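Local coordinates for ABC transporter substrate binding protein (Ribose) (Agrobacterium vitis, PDB 4WUT) that probably captures a sugar for uptake as the solute-binding component of an ABC transporter, and here holds beta-D-fucopyranose between its two lobes, at residues A85-P90 with K273-L278; P109-D114 with Y125-A130; A155-V160 with K213-A218; A196-Q201 with E220-G225. All blocks are in the same frame, centred on the assembly; numbering follows the deposited sequence.

Contact 1. Residues A85-P90 with K273-L278; sequences AILLAP and KGVDTL
L87 and L278 meet because their first torsions send the two side chains past each other: in L87 CG lies opposite the backbone N (chi1 -172°), while in L278 CG lies opposite the carbonyl carbon (chi1 -74°), so that its forked end reaches down onto the strand. There CD1 of L278 packs against L87 CB at 3.7 Å and also comes within 3.6 Å of the backbone O of I86. The second methyl, CD2, turns to the start of the strand and rests on A85 CB at 3.9 Å. L87 answers with its own fork, CD1 lying 3.8 Å from G274 CA and CD2 facing V275, whose CG2 is 4.2 Å away. The glycine offers bare backbone to this methyl, and the CA atoms of L87 and G274 are 6.7 Å apart. In the alpha/beta fold of the periplasmic binding proteins, this is a helix laid on one face of a parallel sheet: 267-282 runs nearly antiparallel to strand 85-88, the axes of the paired segments making 154° with a closest approach of 9.0 Å. Strands 25-29 and 110-113 flank the strand through backbone hydrogen bonds, and V111 of the latter touches both L87 and L278. V275 additionally packs on A45 and A48 of helix 36-49, a second helix beside this one. Within the helix, T277 OG1 hydrogen-bonds to K273 O at 2.7 Å; that oxygen also accepts from T277 N, the two donors approaching from opposite faces of the carbonyl plane.

Contact 2. Residues P109-D114 with Y125-A130; sequences PVVIID and YQAFLA. With FCB (beta-D-fucopyranose), chain E.
I112 meets two aromatic side chains with its two branches: CG1 sits over one face of the Y125 ring, offset toward the rim, in a CH-pi contact 3.9 Å from the centroid and 22° off the normal. Its CG2, opposite the backbone N, turns to F128 and meets CD1 at 3.5 Å, while I112 O lies at the edge of that ring, near its plane. On the reverse face of the sheet V111 CG1 presses on L129 CD1 at 3.4 Å, tighter than an ordinary methyl contact, beneath L278 and L281 of helix 267-282. Between these two layers run parallel strands 110-113 and 127-130, adjacent in the sheet of the lobe. Both backbone polar atoms of I112 are paired with strand 127-130, N giving to A127 O and O taking from L129 N; D114 N then bonds to L129 O. At the other end Q126 closes a small ring of bonds: its backbone N gives to V110 O at 2.9 Å, and its chain, bent at chi2 (81°), brings OE1 back to V110 N at 3.0 Å. A127 N, next in line, is buried with no partner. Beyond the strand end the D114 carboxylate takes two neighbouring sugar hydroxyls, one on each oxygen: OD1 from O2 of the fucose at 2.6 Å and OD2 from its O3 at a very short 2.5 Å. Such double acceptance is consistent with an ionised carboxylate, which fixes O2 and O3 of this sugar, while the backbone bond at D114 N ties this ligand-binding residue to the end of the sheet.

Contact 3. Residues A155-V160 with K213-A218; sequences AVMSYV and KGIFGA
M157 and I215 pack on one face of two parallel strands, 153-158 and 214-217, neighbours in a doubly wound alpha/beta sheet of the kind found in each lobe of periplasmic binding proteins. M157, deposited as selenomethionine, is folded back at every step: after CG leaves opposite the carbonyl carbon (chi1 -43°), further bends at chi2 and chi3 carry the end away from strand 214-217. The contact therefore falls on the root of the chain. CG meets I215 CG1 at 3.7 Å, CB lies 3.3 Å from F216 O, and SE passes I215 CD1 at 4.0 Å. The extended I215 chain rises from the same face and leans toward the neighbouring strand, its CG1 touching A155 CB as well at 3.9 Å. Helix 195-208 covers this side with V205, Q201 and T202. On the other face F216 stacks its ring on F173 of helix 164-180. Backbone bonds alternate between the strands: A155 N to G214 O, F216 N to A155 O, M157 N to F216 O and A218 N to M157 O, the last three nearly in line with their carbonyls. Past the strand end Y159 adopts a cramped chi1 of 42°, CG lying between the backbone N and the carbonyl carbon, which swings its ring toward A218; its OH bonds to S165 OG, and the ring touches the bound fucose. A218 CB lies in the plane of that ring at its edge, 3.8 Å from CE1, and A218 O, which accepts a hydrogen bond from R169 NH1, stands obliquely 3.4 Å from the same CE1.

Contact 4. Residues A196-Q201 with E220-G225; sequences ATALNQ and EPTAIG. With CA (calcium ion), chain F.
A198 is the first residue of 196-201 to meet the other helix, and it does so with its single methyl: CB is 3.6 Å from T222 O and 4.0 Å from T222 CG2, with G225 CA just beyond. L199 follows with its backbone, its CA making a CA-H...O contact of 3.4 Å with G225 O, while its CB and CG pass beside the same oxygen. With a glycine on one side, the CA atoms of L199 and G225 come to 4.0 Å, and the segment axes to 7.3 Å at 43°: a close helix-helix crossing made possible by A198 and G225. N200 turns outward, its CG opposite the backbone N, and binds a calcium ion through OD1 at 2.4 Å; D204 and water 1 are further ligands of that ion. Q201 leans back to the sheet, giving NE2 to Y190 O and packing on M157. T222 bonds through OG1 to N219 and S191. Helices 195-208 and 220-232 thus share one face of the sheet near strand 153-158, the second beginning at the sugar, where E220 and P221 line the pocket, and touching helix 248-255 on a further side.

How the contacts relate
Contacts 1 and 2 lie in one lobe of the binding protein, contacts 3 and 4 in the other, on opposite sides of the chain's centre; the centres of contacts 1 and 3 are 29 Å apart. Strands 85-88 and 110-113 are neighbours, joined by bonds of L88 with V111 and I113, and the centres of contacts 1 and 2 are 6 Å apart. Contacts 3 and 4 stand 10 Å apart, with M157 touching T222 and Q201, and their segments alternate along the chain. Contact 1 encloses all the others, since helix 267-282 returns to the first lobe. The fucose lies in the cleft, reached by D114 from one lobe and Y159, E220 and P221 from the other.

Contact 1. Residues A85-P90 with K273-L278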
loop_
_atom_site.group_PDB
_atom_site.type_symbol
_atom_site.label_atom_id
_atom_site.label_comp_id
_atom_site.label_asym_id
_atom_site.label_seq_id
_atom_site.Cartn_x
_atom_site.Cartn_y
_atom_site.Cartn_z
ATOM N N ALA A 85 -5.964 -0.803 -22.638
ATOM C CA ALA A 85 -5.456 -1.579 -21.493
ATOM C C ALA A 85 -5.773 -0.870 -20.186
ATOM O O ALA A 85 -6.036 0.327 -20.170
ATOM C CB ALA A 85 -3.940 -1.779 -21.600
ATOM N N ILE A 86 -5.714 -1.622 -19.104
ATOM C CA ILE A 86 -6.044 -1.114 -17.784
ATOM C C ILE A 86 -4.971 -1.525 -16.793
ATOM O O ILE A 86 -4.593 -2.695 -16.711
ATOM C CB ILE A 86 -7.409 -1.650 -17.295
ATOM C CG1 ILE A 86 -8.519 -1.172 -18.233
ATOM C CG2 ILE A 86 -7.646 -1.257 -15.812
ATOM C CD1 ILE A 86 -9.863 -1.819 -17.977
ATOM N N LEU A 87 -4.456 -0.545 -16.069
ATOM C CA LEU A 87 -3.572 -0.770 -14.935
ATOM C C LEU A 87 -4.391 -0.434 -13.707
ATOM O O LEU A 87 -4.771 0.731 -13.531
ATOM C CB LEU A 87 -2.355 0.152 -14.996
ATOM C CG LEU A 87 -1.245 -0.101 -13.970
ATOM C CD1 LEU A 87 -0.684 -1.521 -14.161
ATOM C CD2 LEU A 87 -0.145 0.921 -14.030
ATOM N N LEU A 88 -4.662 -1.429 -12.862
ATOM C CA LEU A 88 -5.631 -1.278 -11.771
ATOM C C LEU A 88 -5.026 -1.636 -10.422
ATOM O O LEU A 88 -4.426 -2.708 -10.287
ATOM C CB LEU A 88 -6.830 -2.195 -12.009
ATOM C CG LEU A 88 -7.897 -2.242 -10.909
ATOM C CD1 LEU A 88 -8.576 -0.879 -10.688
ATOM C CD2 LEU A 88 -8.920 -3.310 -11.261
ATOM N N ALA A 89 -5.176 -0.744 -9.439
ATOM C CA ALA A 89 -4.930 -1.057 -8.033
ATOM C C ALA A 89 -6.300 -1.201 -7.369
ATOM O O ALA A 89 -6.922 -0.197 -6.979
ATOM C CB ALA A 89 -4.134 0.029 -7.348
ATOM N N PRO A 90 -6.798 -2.429 -7.275
ATOM C CA PRO A 90 -8.204 -2.608 -6.887
ATOM C C PRO A 90 -8.422 -2.280 -5.429
ATOM O O PRO A 90 -7.658 -2.730 -4.574
ATOM C CB PRO A 90 -8.467 -4.095 -7.146
ATOM C CG PRO A 90 -7.133 -4.713 -7.077
ATOM C CD PRO A 90 -6.171 -3.711 -7.637
ATOM N N LYS A 273 6.888 -0.159 -14.153
ATOM C CA LYS A 273 6.852 -1.527 -14.675
ATOM C C LYS A 273 5.431 -1.988 -14.953
ATOM O O LYS A 273 5.203 -2.862 -15.794
ATOM C CB LYS A 273 7.544 -2.516 -13.741
ATOM C CG LYS A 273 7.732 -3.876 -14.403
ATOM C CD LYS A 273 8.922 -4.615 -13.895
ATOM C CE LYS A 273 9.005 -5.966 -14.604
ATOM N NZ LYS A 273 10.355 -6.573 -14.545
ATOM N N GLY A 274 4.470 -1.389 -14.277
ATOM C CA GLY A 274 3.073 -1.663 -14.598
ATOM C C GLY A 274 2.763 -1.280 -16.037
ATOM O O GLY A 274 2.205 -2.076 -16.822
ATOM N N VAL A 275 3.101 -0.046 -16.396
ATOM C CA VAL A 275 2.875 0.438 -17.746
ATOM C C VAL A 275 3.753 -0.356 -18.737
ATOM O O VAL A 275 3.292 -0.781 -19.798
ATOM C CB VAL A 275 3.108 1.968 -17.841
ATOM C CG1 VAL A 275 3.167 2.416 -19.281
ATOM C CG2 VAL A 275 2.003 2.719 -17.118
ATOM N N ASP A 276 5.004 -0.611 -18.387
ATOM C CA ASP A 276 5.857 -1.345 -19.309
ATOM C C ASP A 276 5.327 -2.763 -19.549
ATOM O O ASP A 276 5.471 -3.303 -20.656
ATOM C CB ASP A 276 7.309 -1.354 -18.836
ATOM C CG ASP A 276 8.006 -0.010 -19.077
ATOM O OD1 ASP A 276 7.602 0.728 -20.005
ATOM O OD2 ASP A 276 8.957 0.313 -18.341
ATOM N N THR A 277 4.687 -3.349 -18.543
ATOM C CA THR A 277 4.148 -4.705 -18.688
ATOM C C THR A 277 2.961 -4.685 -19.649
ATOM O O THR A 277 2.813 -5.561 -20.513
ATOM C CB THR A 277 3.744 -5.299 -17.316
ATOM O OG1 THR A 277 4.921 -5.426 -16.490
ATOM C CG2 THR A 277 3.098 -6.653 -17.492
ATOM N N LEU A 278 2.110 -3.677 -19.498
ATOM C CA LEU A 278 0.997 -3.514 -20.430
ATOM C C LEU A 278 1.478 -3.259 -21.859
ATOM O O LEU A 278 0.920 -3.798 -22.802
ATOM C CB LEU A 278 0.069 -2.399 -19.967
ATOM C CG LEU A 278 -0.782 -2.798 -18.762
ATOM C CD1 LEU A 278 -1.469 -1.555 -18.171
ATOM C CD2 LEU A 278 -1.810 -3.899 -19.102
#

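Contact 2. Residues P109-D114 with Y125-A130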
loop_
_atom_site.group_PDB
_atom_site.type_symbol
_atom_site.label_atom_id
_atom_site.label_comp_id
_atom_site.label_asym_id
_atom_site.label_seq_id
_atom_site.Cartn_x
_atom_site.Cartn_y
_atom_site.Cartn_z
ATOM N N PRO A 109 -6.256 -6.063 -22.074
ATOM C CA PRO A 109 -5.236 -6.476 -21.106
ATOM C C PRO A 109 -5.382 -5.736 -19.787
ATOM O O PRO A 109 -5.646 -4.531 -19.786
ATOM C CB PRO A 109 -3.923 -6.079 -21.782
ATOM C CG PRO A 109 -4.218 -6.039 -23.237
ATOM C CD PRO A 109 -5.663 -5.586 -23.333
ATOM N N VAL A 110 -5.239 -6.461 -18.686
ATOM C CA VAL A 110 -5.315 -5.877 -17.360
ATOM C C VAL A 110 -4.081 -6.312 -16.564
ATOM O O VAL A 110 -3.731 -7.489 -16.526
ATOM C CB VAL A 110 -6.582 -6.323 -16.609
ATOM C CG1 VAL A 110 -6.548 -5.832 -15.172
ATOM C CG2 VAL A 110 -7.856 -5.811 -17.310
ATOM N N VAL A 111 -3.404 -5.348 -15.957
ATOM C CA VAL A 111 -2.345 -5.646 -15.012
ATOM C C VAL A 111 -2.783 -5.057 -13.671
ATOM O O VAL A 111 -3.306 -3.945 -13.619
ATOM C CB VAL A 111 -1.018 -5.063 -15.489
ATOM C CG1 VAL A 111 0.035 -5.117 -14.391
ATOM C CG2 VAL A 111 -0.559 -5.801 -16.734
ATOM N N ILE A 112 -2.619 -5.846 -12.611
ATOM C CA ILE A 112 -2.963 -5.461 -11.248
ATOM C C ILE A 112 -1.721 -5.015 -10.492
ATOM O O ILE A 112 -0.665 -5.682 -10.555
ATOM C CB ILE A 112 -3.638 -6.631 -10.503
ATOM C CG1 ILE A 112 -4.865 -7.128 -11.290
ATOM C CG2 ILE A 112 -3.994 -6.257 -9.082
ATOM C CD1 ILE A 112 -5.993 -6.141 -11.407
ATOM N N ILE A 113 -1.823 -3.873 -9.815
ATOM C CA ILE A 113 -0.740 -3.402 -8.966
ATOM C C ILE A 113 -1.183 -3.245 -7.520
ATOM O O ILE A 113 -2.373 -3.005 -7.242
ATOM C CB ILE A 113 -0.129 -2.090 -9.480
ATOM C CG1 ILE A 113 -1.220 -1.035 -9.672
ATOM C CG2 ILE A 113 0.661 -2.336 -10.756
ATOM C CD1 ILE A 113 -0.682 0.370 -9.778
ATOM N N ASP A 114 -0.231 -3.470 -6.617
ATOM C CA ASP A 114 -0.317 -3.084 -5.209
ATOM C C ASP A 114 -1.187 -3.975 -4.333
ATOM O O ASP A 114 -0.743 -4.458 -3.287
ATOM C CB ASP A 114 -0.774 -1.634 -5.053
ATOM C CG ASP A 114 -0.971 -1.266 -3.617
ATOM O OD1 ASP A 114 0.047 -1.065 -2.911
ATOM O OD2 ASP A 114 -2.139 -1.208 -3.148
ATOM N N TYR A 125 -6.615 -11.404 -15.629
ATOM C CA TYR A 125 -5.545 -10.411 -15.733
ATOM C C TYR A 125 -4.230 -11.121 -15.952
ATOM O O TYR A 125 -4.118 -12.330 -15.687
ATOM C CB TYR A 125 -5.463 -9.536 -14.472
ATOM C CG TYR A 125 -5.151 -10.290 -13.185
ATOM C CD1 TYR A 125 -6.169 -10.874 -12.447
ATOM C CD2 TYR A 125 -3.866 -10.373 -12.705
ATOM C CE1 TYR A 125 -5.911 -11.547 -11.282
ATOM C CE2 TYR A 125 -3.585 -11.052 -11.532
ATOM C CZ TYR A 125 -4.615 -11.620 -10.810
ATOM O OH TYR A 125 -4.326 -12.298 -9.644
ATOM N N GLN A 126 -3.236 -10.386 -16.445
ATOM C CA GLN A 126 -2.036 -11.038 -16.944
ATOM C C GLN A 126 -0.774 -10.842 -16.113
ATOM O O GLN A 126 0.199 -11.544 -16.321
ATOM C CB GLN A 126 -1.766 -10.661 -18.407
ATOM C CG GLN A 126 -2.840 -11.103 -19.359
ATOM C CD GLN A 126 -4.029 -10.175 -19.374
ATOM O OE1 GLN A 126 -3.864 -8.967 -19.456
ATOM N NE2 GLN A 126 -5.236 -10.727 -19.276
ATOM N N ALA A 127 -0.776 -9.882 -15.198
ATOM C CA ALA A 127 0.334 -9.744 -14.273
ATOM C C ALA A 127 -0.132 -9.042 -13.004
ATOM O O ALA A 127 -1.124 -8.337 -13.007
ATOM C CB ALA A 127 1.504 -8.992 -14.929
ATOM N N PHE A 128 0.621 -9.286 -11.934
ATOM C CA PHE A 128 0.387 -8.684 -10.636
ATOM C C PHE A 128 1.721 -8.235 -10.066
ATOM O O PHE A 128 2.598 -9.070 -9.804
ATOM C CB PHE A 128 -0.281 -9.702 -9.700
ATOM C CG PHE A 128 -0.494 -9.203 -8.299
ATOM C CD1 PHE A 128 -1.065 -7.979 -8.055
ATOM C CD2 PHE A 128 -0.145 -9.996 -7.224
ATOM C CE1 PHE A 128 -1.261 -7.536 -6.759
ATOM C CE2 PHE A 128 -0.330 -9.560 -5.924
ATOM C CZ PHE A 128 -0.893 -8.339 -5.688
ATOM N N LEU A 129 1.850 -6.912 -9.904
ATOM C CA LEU A 129 3.075 -6.289 -9.398
ATOM C C LEU A 129 2.788 -5.677 -8.045
ATOM O O LEU A 129 1.923 -4.812 -7.931
ATOM C CB LEU A 129 3.540 -5.159 -10.322
ATOM C CG LEU A 129 3.993 -5.440 -11.747
ATOM C CD1 LEU A 129 2.826 -5.782 -12.644
ATOM C CD2 LEU A 129 4.738 -4.238 -12.300
ATOM N N ALA A 130 3.488 -6.111 -7.020
ATOM C CA ALA A 130 3.189 -5.666 -5.670
ATOM C C ALA A 130 4.288 -6.055 -4.703
ATOM O O ALA A 130 5.132 -6.933 -4.979
ATOM C CB ALA A 130 1.843 -6.260 -5.199
HETATM C C1 FCB E . 0.013 1.751 0.559
HETATM C C2 FCB E . -0.864 0.563 0.188
HETATM C C3 FCB E . -1.858 0.918 -0.776
HETATM C C4 FCB E . -2.669 2.152 -0.299
HETATM C C5 FCB E . -1.608 3.230 0.056
HETATM C C6 FCB E . -2.256 4.553 0.559
HETATM O O1 FCB E . 0.680 1.380 1.670
HETATM O O2 FCB E . 0.027 -0.431 -0.392
HETATM O O3 FCB E . -2.719 -0.239 -0.930
HETATM O O4 FCB E . -3.528 1.820 0.820
HETATM O O5 FCB E . -0.811 2.792 1.067
#

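Contact 3. Residues A155-V160 with K213-A218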
loop_
_atom_site.group_PDB
_atom_site.type_symbol
_atom_site.label_atom_id
_atom_site.label_comp_id
_atom_site.label_asym_id
_atom_site.label_seq_id
_atom_site.Cartn_x
_atom_site.Cartn_y
_atom_site.Cartn_z
ATOM N N ALA A 155 -0.497 -1.998 19.617
ATOM C CA ALA A 155 -1.713 -1.691 18.865
ATOM C C ALA A 155 -1.488 -1.810 17.379
ATOM O O ALA A 155 -0.416 -1.475 16.872
ATOM C CB ALA A 155 -2.176 -0.282 19.187
ATOM N N VAL A 156 -2.521 -2.263 16.662
ATOM C CA VAL A 156 -2.477 -2.364 15.213
ATOM C C VAL A 156 -3.477 -1.377 14.615
ATOM O O VAL A 156 -4.707 -1.526 14.793
ATOM C CB VAL A 156 -2.812 -3.788 14.737
ATOM C CG1 VAL A 156 -2.948 -3.812 13.233
ATOM C CG2 VAL A 156 -1.718 -4.735 15.202
HETATM N N MSE A 157 -2.936 -0.384 13.921
HETATM C CA MSE A 157 -3.706 0.638 13.208
HETATM C C MSE A 157 -3.679 0.277 11.732
HETATM O O MSE A 157 -2.656 0.421 11.034
HETATM C CB MSE A 157 -3.092 2.035 13.419
HETATM C CG MSE A 157 -2.655 2.306 14.859
HETATM SE SE MSE A 157 -4.006 1.959 16.246
HETATM C CE MSE A 157 -5.240 3.362 15.877
ATOM N N SER A 158 -4.826 -0.202 11.240
ATOM C CA SER A 158 -4.944 -0.597 9.854
ATOM C C SER A 158 -5.810 0.407 9.085
ATOM O O SER A 158 -6.123 1.468 9.596
ATOM C CB SER A 158 -5.491 -2.013 9.762
ATOM O OG SER A 158 -5.446 -2.466 8.417
ATOM N N TYR A 159 -6.097 0.082 7.832
ATOM C CA TYR A 159 -6.685 1.053 6.924
ATOM C C TYR A 159 -8.060 0.598 6.457
ATOM O O TYR A 159 -9.059 0.931 7.088
ATOM C CB TYR A 159 -5.721 1.427 5.762
ATOM C CG TYR A 159 -4.920 0.368 5.077
ATOM C CD1 TYR A 159 -3.836 -0.230 5.711
ATOM C CD2 TYR A 159 -5.146 0.049 3.745
ATOM C CE1 TYR A 159 -3.054 -1.156 5.077
ATOM C CE2 TYR A 159 -4.359 -0.874 3.098
ATOM C CZ TYR A 159 -3.311 -1.477 3.769
ATOM O OH TYR A 159 -2.520 -2.394 3.133
ATOM N N VAL A 160 -8.108 -0.140 5.353
ATOM C CA VAL A 160 -9.385 -0.660 4.841
ATOM C C VAL A 160 -9.393 -2.165 5.028
ATOM O O VAL A 160 -8.569 -2.884 4.433
ATOM C CB VAL A 160 -9.595 -0.283 3.355
ATOM C CG1 VAL A 160 -10.885 -0.906 2.801
ATOM C CG2 VAL A 160 -9.657 1.252 3.166
ATOM N N LYS A 213 3.197 -0.494 24.650
ATOM C CA LYS A 213 4.625 -0.511 24.396
ATOM C C LYS A 213 4.994 -0.198 22.957
ATOM O O LYS A 213 6.105 0.262 22.703
ATOM C CB LYS A 213 5.237 -1.856 24.797
ATOM C CG LYS A 213 5.235 -2.101 26.290
ATOM C CD LYS A 213 5.835 -3.448 26.659
ATOM C CE LYS A 213 6.923 -3.312 27.677
ATOM N NZ LYS A 213 6.459 -2.646 28.921
ATOM N N GLY A 214 4.071 -0.433 22.024
ATOM C CA GLY A 214 4.355 -0.230 20.617
ATOM C C GLY A 214 3.090 -0.111 19.795
ATOM O O GLY A 214 2.003 -0.429 20.273
ATOM N N ILE A 215 3.244 0.342 18.557
ATOM C CA ILE A 215 2.096 0.649 17.700
ATOM C C ILE A 215 2.544 0.596 16.238
ATOM O O ILE A 215 3.618 1.103 15.867
ATOM C CB ILE A 215 1.439 2.013 18.094
ATOM C CG1 ILE A 215 0.159 2.271 17.289
ATOM C CG2 ILE A 215 2.434 3.163 17.960
ATOM C CD1 ILE A 215 -0.673 3.396 17.889
ATOM N N PHE A 216 1.730 -0.087 15.437
ATOM C CA PHE A 216 1.964 -0.328 14.018
ATOM C C PHE A 216 0.911 0.379 13.175
ATOM O O PHE A 216 -0.272 0.235 13.426
ATOM C CB PHE A 216 1.923 -1.848 13.786
ATOM C CG PHE A 216 2.012 -2.280 12.351
ATOM C CD1 PHE A 216 3.027 -1.823 11.530
ATOM C CD2 PHE A 216 1.104 -3.199 11.826
ATOM C CE1 PHE A 216 3.143 -2.249 10.222
ATOM C CE2 PHE A 216 1.213 -3.602 10.520
ATOM C CZ PHE A 216 2.211 -3.120 9.720
ATOM N N GLY A 217 1.364 1.184 12.222
ATOM C CA GLY A 217 0.507 1.893 11.285
ATOM C C GLY A 217 0.710 1.342 9.888
ATOM O O GLY A 217 1.788 1.506 9.318
ATOM N N ALA A 218 -0.307 0.704 9.310
ATOM C CA ALA A 218 -0.045 -0.216 8.215
ATOM C C ALA A 218 -0.041 0.350 6.805
ATOM O O ALA A 218 0.168 -0.386 5.843
ATOM C CB ALA A 218 -1.003 -1.406 8.310
#

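Contact 4. Residues A196-Q201 with E220-G225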
loop_
_atom_site.group_PDB
_atom_site.type_symbol
_atom_site.label_atom_id
_atom_site.label_comp_id
_atom_site.label_asym_id
_atom_site.label_seq_id
_atom_site.Cartn_x
_atom_site.Cartn_y
_atom_site.Cartn_z
ATOM N N ALA A 196 -6.905 11.796 9.108
ATOM C CA ALA A 196 -7.598 12.374 10.249
ATOM C C ALA A 196 -8.250 11.317 11.133
ATOM O O ALA A 196 -8.256 11.438 12.369
ATOM C CB ALA A 196 -8.633 13.383 9.796
ATOM N N THR A 197 -8.753 10.256 10.505
ATOM C CA THR A 197 -9.359 9.175 11.252
ATOM C C THR A 197 -8.302 8.414 12.054
ATOM O O THR A 197 -8.495 8.110 13.245
ATOM C CB THR A 197 -10.085 8.233 10.330
ATOM O OG1 THR A 197 -11.116 8.971 9.653
ATOM C CG2 THR A 197 -10.700 7.107 11.104
ATOM N N ALA A 198 -7.181 8.115 11.390
ATOM C CA ALA A 198 -6.036 7.495 12.053
ATOM C C ALA A 198 -5.496 8.313 13.219
ATOM O O ALA A 198 -5.106 7.750 14.263
ATOM C CB ALA A 198 -4.922 7.232 11.043
ATOM N N LEU A 199 -5.458 9.632 13.050
ATOM C CA LEU A 199 -5.029 10.520 14.131
ATOM C C LEU A 199 -5.951 10.340 15.358
ATOM O O LEU A 199 -5.487 10.088 16.478
ATOM C CB LEU A 199 -4.976 11.965 13.620
ATOM C CG LEU A 199 -4.145 12.951 14.448
ATOM C CD1 LEU A 199 -3.890 14.216 13.636
ATOM C CD2 LEU A 199 -4.849 13.275 15.724
ATOM N N ASN A 200 -7.261 10.432 15.161
ATOM C CA ASN A 200 -8.212 10.235 16.245
ATOM C C ASN A 200 -8.119 8.830 16.848
ATOM O O ASN A 200 -8.037 8.687 18.055
ATOM C CB ASN A 200 -9.637 10.494 15.753
ATOM C CG ASN A 200 -10.679 10.334 16.865
ATOM O OD1 ASN A 200 -10.492 10.817 17.980
ATOM N ND2 ASN A 200 -11.757 9.616 16.567
ATOM N N GLN A 201 -8.112 7.797 16.008
ATOM C CA GLN A 201 -8.034 6.444 16.532
ATOM C C GLN A 201 -6.768 6.212 17.341
ATOM O O GLN A 201 -6.813 5.553 18.358
ATOM C CB GLN A 201 -8.143 5.413 15.400
ATOM C CG GLN A 201 -9.495 5.379 14.782
ATOM C CD GLN A 201 -9.549 4.544 13.511
ATOM O OE1 GLN A 201 -8.560 4.389 12.794
ATOM N NE2 GLN A 201 -10.728 4.040 13.213
ATOM N N GLU A 220 0.384 4.467 4.454
ATOM C CA GLU A 220 0.860 5.847 4.475
ATOM C C GLU A 220 -0.016 6.799 5.321
ATOM O O GLU A 220 0.465 7.388 6.302
ATOM C CB GLU A 220 1.077 6.371 3.048
ATOM C CG GLU A 220 1.578 7.813 2.999
ATOM C CD GLU A 220 1.605 8.356 1.572
ATOM O OE1 GLU A 220 0.518 8.558 0.983
ATOM O OE2 GLU A 220 2.701 8.555 1.017
ATOM N N PRO A 221 -1.306 6.952 4.971
ATOM C CA PRO A 221 -2.077 7.913 5.757
ATOM C C PRO A 221 -2.269 7.474 7.210
ATOM O O PRO A 221 -2.362 8.307 8.114
ATOM C CB PRO A 221 -3.419 7.969 5.032
ATOM C CG PRO A 221 -3.492 6.650 4.284
ATOM C CD PRO A 221 -2.091 6.431 3.844
ATOM N N THR A 222 -2.322 6.177 7.450
ATOM C CA THR A 222 -2.563 5.691 8.794
ATOM C C THR A 222 -1.328 5.988 9.635
ATOM O O THR A 222 -1.437 6.418 10.780
ATOM C CB THR A 222 -2.913 4.194 8.809
ATOM O OG1 THR A 222 -4.060 3.945 7.980
ATOM C CG2 THR A 222 -3.170 3.712 10.182
ATOM N N ALA A 223 -0.159 5.748 9.049
ATOM C CA ALA A 223 1.077 5.970 9.791
ATOM C C ALA A 223 1.328 7.440 10.045
ATOM O O ALA A 223 1.892 7.806 11.087
ATOM C CB ALA A 223 2.239 5.344 9.028
ATOM N N ILE A 224 0.933 8.301 9.112
ATOM C CA ILE A 224 1.071 9.745 9.315
ATOM C C ILE A 224 0.149 10.213 10.441
ATOM O O ILE A 224 0.551 10.928 11.354
ATOM C CB ILE A 224 0.794 10.517 8.026
ATOM C CG1 ILE A 224 1.883 10.188 6.992
ATOM C CG2 ILE A 224 0.755 12.028 8.322
ATOM C CD1 ILE A 224 1.658 10.701 5.623
ATOM N N GLY A 225 -1.104 9.795 10.407
ATOM C CA GLY A 225 -1.989 10.171 11.488
ATOM C C GLY A 225 -1.504 9.655 12.831
ATOM O O GLY A 225 -1.648 10.319 13.841
HETATM CA CA CA F . -11.497 10.494 20.161
HETATM O O HOH W 1 -9.979 12.169 21.125
#